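Local coordinates for protein phosphoinositol-specific phospholipase C (Pseudomonas sp., PDB 5FYP) that probably cleaves phosphoinositide lipids in a calcium-dependent reaction, as a bacterial phospholipase C of the TIM-barrel class, at residues A21-Y29 and V40-D50; A6-T15 and A290-F298. All coordinates share one frame; numbering follows the deposited sequence. Where two conformers were deposited one is given.

Contact 1: A21-Y29 and V40-D50. With CA (calcium ion), chain I.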
loop_
_atom_site.group_PDB
_atom_site.type_symbol
_atom_site.label_atom_id
_atom_site.label_comp_id
_atom_site.label_asym_id
_atom_site.label_seq_id
_atom_site.Cartn_x
_atom_site.Cartn_y
_atom_site.Cartn_z
ATOM N N ALA A 21 12.899 4.181 -4.708
ATOM C CA ALA A 21 12.072 5.342 -4.378
ATOM C C ALA A 21 11.044 5.564 -5.487
ATOM O O ALA A 21 11.360 5.473 -6.686
ATOM C CB ALA A 21 12.917 6.579 -4.225
ATOM N N GLN A 22 9.846 5.939 -5.076
ATOM C CA GLN A 22 8.736 6.175 -5.977
ATOM C C GLN A 22 7.974 7.425 -5.614
ATOM O O GLN A 22 7.727 7.715 -4.425
ATOM C CB GLN A 22 7.719 5.027 -5.917
ATOM C CG GLN A 22 8.272 3.654 -6.169
ATOM C CD GLN A 22 7.152 2.640 -6.292
ATOM O OE1 GLN A 22 6.126 2.880 -6.970
ATOM N NE2 GLN A 22 7.335 1.493 -5.677
ATOM N N VAL A 23 7.447 8.075 -6.631
ATOM C CA VAL A 23 6.303 8.982 -6.493
ATOM C C VAL A 23 5.048 8.111 -6.417
ATOM O O VAL A 23 4.823 7.253 -7.277
ATOM C CB VAL A 23 6.203 9.912 -7.712
ATOM C CG1 VAL A 23 5.000 10.825 -7.620
ATOM C CG2 VAL A 23 7.487 10.736 -7.858
ATOM N N ALA A 24 4.253 8.351 -5.386
ATOM C CA ALA A 24 2.968 7.688 -5.182
ATOM C C ALA A 24 1.879 8.735 -5.276
ATOM O O ALA A 24 2.098 9.928 -5.066
ATOM C CB ALA A 24 2.939 7.009 -3.824
ATOM N N CYS A 25 0.653 8.291 -5.560
ATOM C CA CYS A 25 -0.459 9.213 -5.489
ATOM C C CYS A 25 -0.895 9.412 -4.041
ATOM O O CYS A 25 -0.556 8.643 -3.193
ATOM C CB CYS A 25 -1.642 8.729 -6.327
ATOM S SG CYS A 25 -2.784 7.660 -5.465
ATOM N N HIS A 26 -1.689 10.445 -3.806
ATOM C CA HIS A 26 -2.404 10.617 -2.563
ATOM C C HIS A 26 -3.898 10.722 -2.908
ATOM O O HIS A 26 -4.316 11.679 -3.569
ATOM C CB HIS A 26 -1.920 11.843 -1.804
ATOM C CG HIS A 26 -2.463 11.949 -0.409
ATOM N ND1 HIS A 26 -1.987 12.887 0.463
ATOM C CD2 HIS A 26 -3.403 11.250 0.273
ATOM C CE1 HIS A 26 -2.633 12.779 1.613
ATOM N NE2 HIS A 26 -3.500 11.804 1.520
ATOM N N ASN A 27 -4.682 9.719 -2.526
ATOM C CA ASN A 27 -6.128 9.746 -2.747
ATOM C C ASN A 27 -6.508 9.883 -4.218
ATOM O O ASN A 27 -7.518 10.525 -4.565
ATOM C CB ASN A 27 -6.820 10.804 -1.924
ATOM C CG ASN A 27 -6.858 10.475 -0.444
ATOM O OD1 ASN A 27 -6.417 9.422 0.011
ATOM N ND2 ASN A 27 -7.292 11.411 0.296
ATOM N N CYS A 28 -5.766 9.219 -5.111
ATOM C CA CYS A 28 -6.017 9.388 -6.546
ATOM C C CYS A 28 -7.261 8.753 -7.117
ATOM O O CYS A 28 -7.512 8.880 -8.311
ATOM C CB CYS A 28 -4.828 8.981 -7.385
ATOM S SG CYS A 28 -4.240 7.314 -7.110
ATOM N N TYR A 29 -8.031 8.089 -6.266
ATOM C CA TYR A 29 -9.394 7.685 -6.611
ATOM C C TYR A 29 -10.376 8.859 -6.688
ATOM O O TYR A 29 -11.486 8.712 -7.209
ATOM C CB TYR A 29 -9.901 6.665 -5.558
ATOM C CG TYR A 29 -10.151 7.286 -4.215
ATOM C CD1 TYR A 29 -11.353 7.933 -3.954
ATOM C CD2 TYR A 29 -9.170 7.349 -3.240
ATOM C CE1 TYR A 29 -11.550 8.603 -2.760
ATOM C CE2 TYR A 29 -9.367 8.020 -2.058
ATOM C CZ TYR A 29 -10.571 8.662 -1.834
ATOM O OH TYR A 29 -10.779 9.391 -0.681
ATOM N N VAL A 40 -4.121 6.803 -13.701
ATOM C CA VAL A 40 -3.048 7.086 -12.751
ATOM C C VAL A 40 -1.811 6.242 -13.123
ATOM O O VAL A 40 -0.655 6.692 -12.964
ATOM C CB VAL A 40 -3.509 6.832 -11.315
ATOM C CG1 VAL A 40 -2.353 7.032 -10.367
ATOM C CG2 VAL A 40 -4.653 7.744 -10.975
ATOM N N LEU A 41 -2.042 5.022 -13.621
ATOM C CA LEU A 41 -0.980 4.102 -14.013
ATOM C C LEU A 41 -0.232 4.556 -15.283
ATOM O O LEU A 41 0.793 3.973 -15.644
ATOM C CB LEU A 41 -1.531 2.702 -14.142
ATOM C CG LEU A 41 -1.926 2.105 -12.786
ATOM C CD1 LEU A 41 -2.958 1.025 -12.911
ATOM C CD2 LEU A 41 -0.690 1.560 -12.039
ATOM N N ASP A 42 -0.681 5.628 -15.934
ATOM C CA ASP A 42 0.172 6.251 -16.968
ATOM C C ASP A 42 1.365 6.990 -16.369
ATOM O O ASP A 42 2.314 7.302 -17.089
ATOM C CB ASP A 42 -0.643 7.253 -17.785
ATOM C CG ASP A 42 -1.777 6.623 -18.554
ATOM O OD1 ASP A 42 -1.814 5.399 -18.734
ATOM O OD2 ASP A 42 -2.582 7.382 -19.086
ATOM N N SER A 43 1.310 7.259 -15.057
ATOM C CA SER A 43 2.300 8.125 -14.390
ATOM C C SER A 43 3.075 7.496 -13.256
ATOM O O SER A 43 4.207 7.881 -13.021
ATOM C CB SER A 43 1.654 9.398 -13.857
ATOM O OG SER A 43 1.017 10.125 -14.876
ATOM N N VAL A 44 2.433 6.626 -12.478
ATOM C CA VAL A 44 3.020 6.051 -11.257
ATOM C C VAL A 44 2.622 4.579 -11.141
ATOM O O VAL A 44 1.753 4.093 -11.875
ATOM C CB VAL A 44 2.639 6.821 -9.975
ATOM C CG1 VAL A 44 3.178 8.259 -10.008
ATOM C CG2 VAL A 44 1.141 6.822 -9.726
ATOM N N ARG A 45 3.213 3.884 -10.163
ATOM C CA ARG A 45 2.950 2.485 -9.858
ATOM C C ARG A 45 2.455 2.272 -8.431
ATOM O O ARG A 45 2.315 1.136 -8.017
ATOM C CB ARG A 45 4.155 1.585 -10.165
ATOM C CG ARG A 45 4.516 1.537 -11.635
ATOM C CD ARG A 45 3.699 0.535 -12.409
ATOM N NE ARG A 45 3.915 0.664 -13.873
ATOM C CZ ARG A 45 3.281 1.541 -14.638
ATOM N NH1 ARG A 45 2.386 2.375 -14.137
ATOM N NH2 ARG A 45 3.528 1.590 -15.935
ATOM N N THR A 46 2.149 3.354 -7.724
ATOM C CA THR A 46 1.621 3.268 -6.345
ATOM C C THR A 46 0.410 4.150 -6.257
ATOM O O THR A 46 0.499 5.373 -6.473
ATOM C CB THR A 46 2.709 3.617 -5.325
ATOM O OG1 THR A 46 3.776 2.662 -5.432
ATOM C CG2 THR A 46 2.163 3.534 -3.899
ATOM N N LEU A 47 -0.722 3.528 -5.914
ATOM C CA LEU A 47 -2.065 4.152 -5.921
ATOM C C LEU A 47 -2.695 4.032 -4.561
ATOM O O LEU A 47 -2.103 3.470 -3.639
ATOM C CB LEU A 47 -2.977 3.460 -6.977
ATOM C CG LEU A 47 -2.700 3.775 -8.467
ATOM C CD1 LEU A 47 -1.346 3.537 -9.049
ATOM C CD2 LEU A 47 -3.772 3.103 -9.281
ATOM N N GLU A 48 -3.881 4.615 -4.384
ATOM C CA GLU A 48 -4.536 4.664 -3.068
ATOM C C GLU A 48 -6.045 4.623 -3.249
ATOM O O GLU A 48 -6.584 5.288 -4.126
ATOM C CB GLU A 48 -4.142 5.918 -2.289
ATOM C CG GLU A 48 -4.752 6.013 -0.898
ATOM C CD GLU A 48 -4.165 7.110 -0.038
ATOM O OE1 GLU A 48 -3.492 8.003 -0.584
ATOM O OE2 GLU A 48 -4.407 7.074 1.203
ATOM N N LEU A 49 -6.698 3.881 -2.359
ATOM C CA LEU A 49 -8.142 3.787 -2.257
ATOM C C LEU A 49 -8.547 3.974 -0.811
ATOM O O LEU A 49 -8.063 3.245 0.050
ATOM C CB LEU A 49 -8.646 2.419 -2.761
ATOM C CG LEU A 49 -8.478 2.189 -4.246
ATOM C CD1 LEU A 49 -8.509 0.728 -4.613
ATOM C CD2 LEU A 49 -9.526 2.979 -5.030
ATOM N N ASP A 50 -9.497 4.888 -0.547
ATOM C CA ASP A 50 -10.112 5.006 0.775
ATOM C C ASP A 50 -11.401 4.199 0.762
ATOM O O ASP A 50 -12.256 4.421 -0.120
ATOM C CB ASP A 50 -10.462 6.463 1.101
ATOM C CG ASP A 50 -9.250 7.354 1.338
ATOM O OD1 ASP A 50 -8.130 6.856 1.430
ATOM O OD2 ASP A 50 -9.458 8.591 1.424
HETATM CA CA CA I . -6.341 8.179 2.075
HETATM O O HOH W 1 4.953 -0.125 -6.507
HETATM O O HOH W 2 5.333 4.933 -8.663
HETATM O O HOH W 3 -0.136 5.841 -2.612
HETATM O O HOH W 4 -4.882 9.795 3.092
HETATM O O HOH W 5 -7.757 9.822 3.147
#
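Glu48 O lies in the plane of the Tyr29 ring at its edge, 3.4 Å from Tyr29 CD2, while Asn27 O sits over one face, toward the rim. At the far end of the ring Tyr29 OH donates to Asp50 OD2 at 2.6 Å, meeting this oxygen from above the carboxylate plane. The His26 ring stacks on Tyr283, and the Glu48 carboxylate runs alongside it with its plane turned only 14° from the ring. Strands 21-25 and 46-50 are nearly parallel here, consistent with consecutive strands of a TIM barrel, and the C-terminal end of strand 46-50 and the loop that follows strand 21-25 converge on a calcium ion. Glu48 stretches out fully, CG trans to its own nitrogen (chi1 -178°), so that its two oxygens divide their work: OE2 binds calcium at 2.4 Å, whereas OE1 accepts from Asn27 N at 2.9 Å and forms a salt bridge with Arg260. Asp50 OD1, Asn27, Asp119 and two waters complete the site; one of these waters donates to Asp50 OD2 and the other sits beside His26 NE2. A phenylalanine in place of Tyr29 would probably cost Asp50 OD2 its hydroxyl donor, leaving that oxygen to the water and the carboxylate less firmly set about its bond to the metal. Behind the site the Cys25-Cys28 disulfide packs against Leu47 and Val40, and Cys25 N donates to Thr46 O at 3.1 Å. Farther along, Thr46 OG1 reaches Gln22 OE1 at 2.8 Å from above the amide plane, and a water links Gln22 OE1 and Val23 O to Arg45 N. With three acidic side chains around the ion, the metal and Arg260 would be expected to offset much of the buried negative charge, while the bonds to Glu48 OE1 and Asp50 OD2 probably help to fix two of the metal ligands.

Contact 2: A6-T15 and A290-F298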
loop_
_atom_site.group_PDB
_atom_site.type_symbol
_atom_site.label_atom_id
_atom_site.label_comp_id
_atom_site.label_asym_id
_atom_site.label_seq_id
_atom_site.Cartn_x
_atom_site.Cartn_y
_atom_site.Cartn_z
ATOM N N ALA A 6 8.910 5.767 -19.792
ATOM C CA ALA A 6 9.999 6.736 -19.559
ATOM C C ALA A 6 10.189 7.116 -18.105
ATOM O O ALA A 6 11.298 7.450 -17.701
ATOM C CB ALA A 6 9.799 7.991 -20.402
ATOM N N PHE A 7 9.129 7.050 -17.311
ATOM C CA PHE A 7 9.210 7.499 -15.933
ATOM C C PHE A 7 9.973 6.549 -15.021
ATOM O O PHE A 7 10.246 6.907 -13.868
ATOM C CB PHE A 7 7.821 7.875 -15.351
ATOM C CG PHE A 7 6.899 6.732 -15.055
ATOM C CD1 PHE A 7 7.010 6.035 -13.875
ATOM C CD2 PHE A 7 5.867 6.396 -15.932
ATOM C CE1 PHE A 7 6.132 5.024 -13.564
ATOM C CE2 PHE A 7 4.986 5.386 -15.614
ATOM C CZ PHE A 7 5.110 4.704 -14.417
ATOM N N ILE A 8 10.289 5.347 -15.492
ATOM C CA ILE A 8 10.993 4.354 -14.653
ATOM C C ILE A 8 12.473 4.362 -15.031
ATOM O O ILE A 8 12.853 4.085 -16.155
ATOM C CB ILE A 8 10.416 2.941 -14.825
ATOM C CG1 ILE A 8 8.939 2.941 -14.400
ATOM C CG2 ILE A 8 11.237 1.940 -13.997
ATOM C CD1 ILE A 8 8.250 1.614 -14.470
ATOM N N ASP A 9 13.311 4.679 -14.063
ATOM C CA ASP A 9 14.765 4.565 -14.275
ATOM C C ASP A 9 15.084 3.086 -14.520
ATOM O O ASP A 9 14.785 2.276 -13.674
ATOM C CB ASP A 9 15.475 5.142 -13.043
ATOM C CG ASP A 9 16.978 5.098 -13.116
ATOM O OD1 ASP A 9 17.554 4.328 -13.910
ATOM O OD2 ASP A 9 17.583 5.825 -12.315
ATOM N N PRO A 10 15.753 2.754 -15.666
ATOM C CA PRO A 10 16.036 1.353 -15.950
ATOM C C PRO A 10 16.882 0.651 -14.872
ATOM O O PRO A 10 16.796 -0.561 -14.725
ATOM C CB PRO A 10 16.761 1.403 -17.296
ATOM C CG PRO A 10 16.268 2.656 -17.930
ATOM C CD PRO A 10 16.111 3.624 -16.801
ATOM N N ALA A 11 17.640 1.417 -14.087
ATOM C CA ALA A 11 18.431 0.838 -12.988
ATOM C C ALA A 11 17.528 0.243 -11.893
ATOM O O ALA A 11 17.999 -0.541 -11.066
ATOM C CB ALA A 11 19.348 1.893 -12.404
ATOM N N SER A 12 16.253 0.619 -11.881
ATOM C CA SER A 12 15.332 0.118 -10.880
ATOM C C SER A 12 15.127 -1.400 -10.944
ATOM O O SER A 12 14.880 -2.038 -9.932
ATOM C CB SER A 12 13.951 0.777 -11.051
ATOM O OG SER A 12 14.031 2.183 -10.983
ATOM N N TRP A 13 15.193 -1.965 -12.141
ATOM C CA TRP A 13 14.769 -3.339 -12.340
ATOM C C TRP A 13 15.583 -4.349 -11.549
ATOM O O TRP A 13 15.024 -5.283 -10.982
ATOM C CB TRP A 13 14.745 -3.671 -13.832
ATOM C CG TRP A 13 13.657 -2.983 -14.525
ATOM C CD1 TRP A 13 13.758 -1.890 -15.362
ATOM C CD2 TRP A 13 12.278 -3.274 -14.406
ATOM N NE1 TRP A 13 12.527 -1.534 -15.795
ATOM C CE2 TRP A 13 11.591 -2.348 -15.209
ATOM C CE3 TRP A 13 11.554 -4.258 -13.722
ATOM C CZ2 TRP A 13 10.205 -2.384 -15.358
ATOM C CZ3 TRP A 13 10.214 -4.279 -13.844
ATOM C CH2 TRP A 13 9.542 -3.377 -14.704
ATOM N N ASN A 14 16.891 -4.135 -11.478
ATOM C CA ASN A 14 17.770 -5.022 -10.723
ATOM C C ASN A 14 17.977 -4.573 -9.274
ATOM O O ASN A 14 18.835 -5.114 -8.590
ATOM C CB ASN A 14 19.102 -5.180 -11.459
ATOM C CG ASN A 14 19.849 -6.419 -11.040
ATOM O OD1 ASN A 14 19.261 -7.449 -10.685
ATOM N ND2 ASN A 14 21.166 -6.331 -11.093
ATOM N N THR A 15 17.147 -3.649 -8.785
ATOM C CA THR A 15 17.264 -3.154 -7.424
ATOM C C THR A 15 16.219 -3.842 -6.556
ATOM O O THR A 15 15.064 -3.931 -6.942
ATOM C CB THR A 15 17.045 -1.636 -7.401
ATOM O OG1 THR A 15 17.961 -0.998 -8.306
ATOM C CG2 THR A 15 17.246 -1.024 -6.056
ATOM N N ALA A 290 12.272 13.348 -10.724
ATOM C CA ALA A 290 13.666 13.659 -10.449
ATOM C C ALA A 290 14.458 13.117 -11.608
ATOM O O ALA A 290 14.449 11.915 -11.860
ATOM C CB ALA A 290 14.105 13.026 -9.121
ATOM N N GLY A 291 15.171 13.994 -12.303
ATOM C CA GLY A 291 15.912 13.568 -13.502
ATOM C C GLY A 291 15.039 12.910 -14.562
ATOM O O GLY A 291 15.478 12.017 -15.285
ATOM N N GLY A 292 13.769 13.325 -14.598
ATOM C CA GLY A 292 12.778 12.776 -15.534
ATOM C C GLY A 292 12.090 11.503 -15.088
ATOM O O GLY A 292 11.231 10.992 -15.812
ATOM N N TYR A 293 12.450 11.013 -13.898
ATOM C CA TYR A 293 11.949 9.748 -13.408
ATOM C C TYR A 293 11.008 9.934 -12.210
ATOM O O TYR A 293 11.199 10.828 -11.381
ATOM C CB TYR A 293 13.089 8.830 -13.004
ATOM C CG TYR A 293 14.020 8.456 -14.137
ATOM C CD1 TYR A 293 13.539 7.830 -15.290
ATOM C CD2 TYR A 293 15.374 8.679 -14.027
ATOM C CE1 TYR A 293 14.394 7.483 -16.340
ATOM C CE2 TYR A 293 16.248 8.321 -15.062
ATOM C CZ TYR A 293 15.725 7.708 -16.190
ATOM O OH TYR A 293 16.598 7.361 -17.217
ATOM N N ARG A 294 10.019 9.044 -12.123
ATOM C CA ARG A 294 9.158 8.918 -10.939
ATOM C C ARG A 294 9.428 7.663 -10.136
ATOM O O ARG A 294 8.848 7.490 -9.067
ATOM C CB ARG A 294 7.681 9.010 -11.292
ATOM C CG ARG A 294 7.310 10.302 -11.990
ATOM C CD ARG A 294 5.812 10.611 -11.879
ATOM N NE ARG A 294 5.407 11.632 -12.841
ATOM C CZ ARG A 294 5.173 11.408 -14.131
ATOM N NH1 ARG A 294 5.164 10.199 -14.630
ATOM N NH2 ARG A 294 4.916 12.444 -14.931
ATOM N N ILE A 295 10.309 6.782 -10.635
ATOM C CA ILE A 295 10.721 5.562 -9.941
ATOM C C ILE A 295 12.210 5.420 -10.187
ATOM O O ILE A 295 12.657 5.421 -11.346
ATOM C CB ILE A 295 9.983 4.295 -10.433
ATOM C CG1 ILE A 295 8.473 4.424 -10.191
ATOM C CG2 ILE A 295 10.567 3.049 -9.810
ATOM C CD1 ILE A 295 7.674 3.213 -10.537
ATOM N N ARG A 296 12.996 5.313 -9.125
ATOM C CA ARG A 296 14.439 5.146 -9.276
ATOM C C ARG A 296 15.040 4.596 -8.011
ATOM O O ARG A 296 14.494 4.775 -6.932
ATOM C CB ARG A 296 15.120 6.454 -9.616
ATOM C CG ARG A 296 14.683 7.618 -8.805
ATOM C CD ARG A 296 15.677 8.747 -8.917
ATOM N NE ARG A 296 16.799 8.499 -8.016
ATOM C CZ ARG A 296 17.740 9.373 -7.701
ATOM N NH1 ARG A 296 17.760 10.608 -8.235
ATOM N NH2 ARG A 296 18.652 8.977 -6.821
ATOM N N PRO A 297 16.203 3.950 -8.130
ATOM C CA PRO A 297 16.919 3.581 -6.917
ATOM C C PRO A 297 17.311 4.815 -6.100
ATOM O O PRO A 297 17.531 5.884 -6.672
ATOM C CB PRO A 297 18.200 2.898 -7.463
ATOM C CG PRO A 297 17.879 2.532 -8.857
ATOM C CD PRO A 297 16.947 3.580 -9.353
ATOM N N PHE A 298 17.423 4.666 -4.784
ATOM C CA PHE A 298 17.948 5.748 -3.936
ATOM C C PHE A 298 19.313 6.211 -4.343
ATOM O O PHE A 298 19.642 7.363 -4.061
ATOM C CB PHE A 298 18.037 5.280 -2.490
ATOM C CG PHE A 298 16.702 5.113 -1.824
ATOM C CD1 PHE A 298 15.880 6.199 -1.568
ATOM C CD2 PHE A 298 16.258 3.868 -1.459
ATOM C CE1 PHE A 298 14.645 6.029 -0.966
ATOM C CE2 PHE A 298 15.039 3.695 -0.843
ATOM C CZ PHE A 298 14.217 4.770 -0.606
ATOM O OXT PHE A 298 20.043 5.440 -4.911
#
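Phe7 O is gripped by two successive backbone amides, Arg294 N at 2.8 Å on a carbonyl lone pair and Ile295 N at 3.2 Å. Asp9 N returns a bond to Ile295 O at 2.9 Å, closing a single parallel beta bridge between Ile8 and Ile295. The N-terminal loop is thereby fastened to strand 295-297, the outermost strand of its sheet, just after the type I' turn 290-293. Beside the bridge, Asp9 lies over a face of the Tyr293 ring in a CH-pi contact, its CB 3.7 Å from the ring centroid and 11° off the normal. With CG opposite the backbone nitrogen (chi1 -180°), the Asp9 carboxylate extends across the same ring, stacked at 19°, and OD1 accepts from Ala11 N in an Asx turn that leads into the short 3-10 segment. Phe7 and Ile295 point the same way, side by side, and Ile295 CD1 meets the Phe7 ring at its edge, 3.8 Å from CE1. The Arg294 guanidinium crosses beside Phe7 CB on its way to Ala286 O and Ser43 O. At the other end Pro297 wedges among Ala11, Ser12 and Thr15: its CG lies 3.6 Å from Thr15 OG1, whose hydroxyl in turn donates to Ala11 O at 2.8 Å.

Contact 1 is wholly buried and contact 2 only partly covered: the centre of contact 1 lies about 10 Å from the centre of the chain and that of contact 2 about 19 Å. Strand 20-25 connects them: on one side it meets strand 46-52 in contact 1, and it also pairs antiparallel with strand 295-297 of contact 2, through Ala21 N to Arg296 O and Val23 N to Arg294 O. Phe7 adds a second link by packing on Ser43 and Arg45. Their chemistry differs accordingly. The inner contact gathers carboxylates, a metal ion, bound waters and a disulfide, while the outer one relies on backbone bonds, a carboxylate-covered tyrosine and proline packing to bring the two chain ends together.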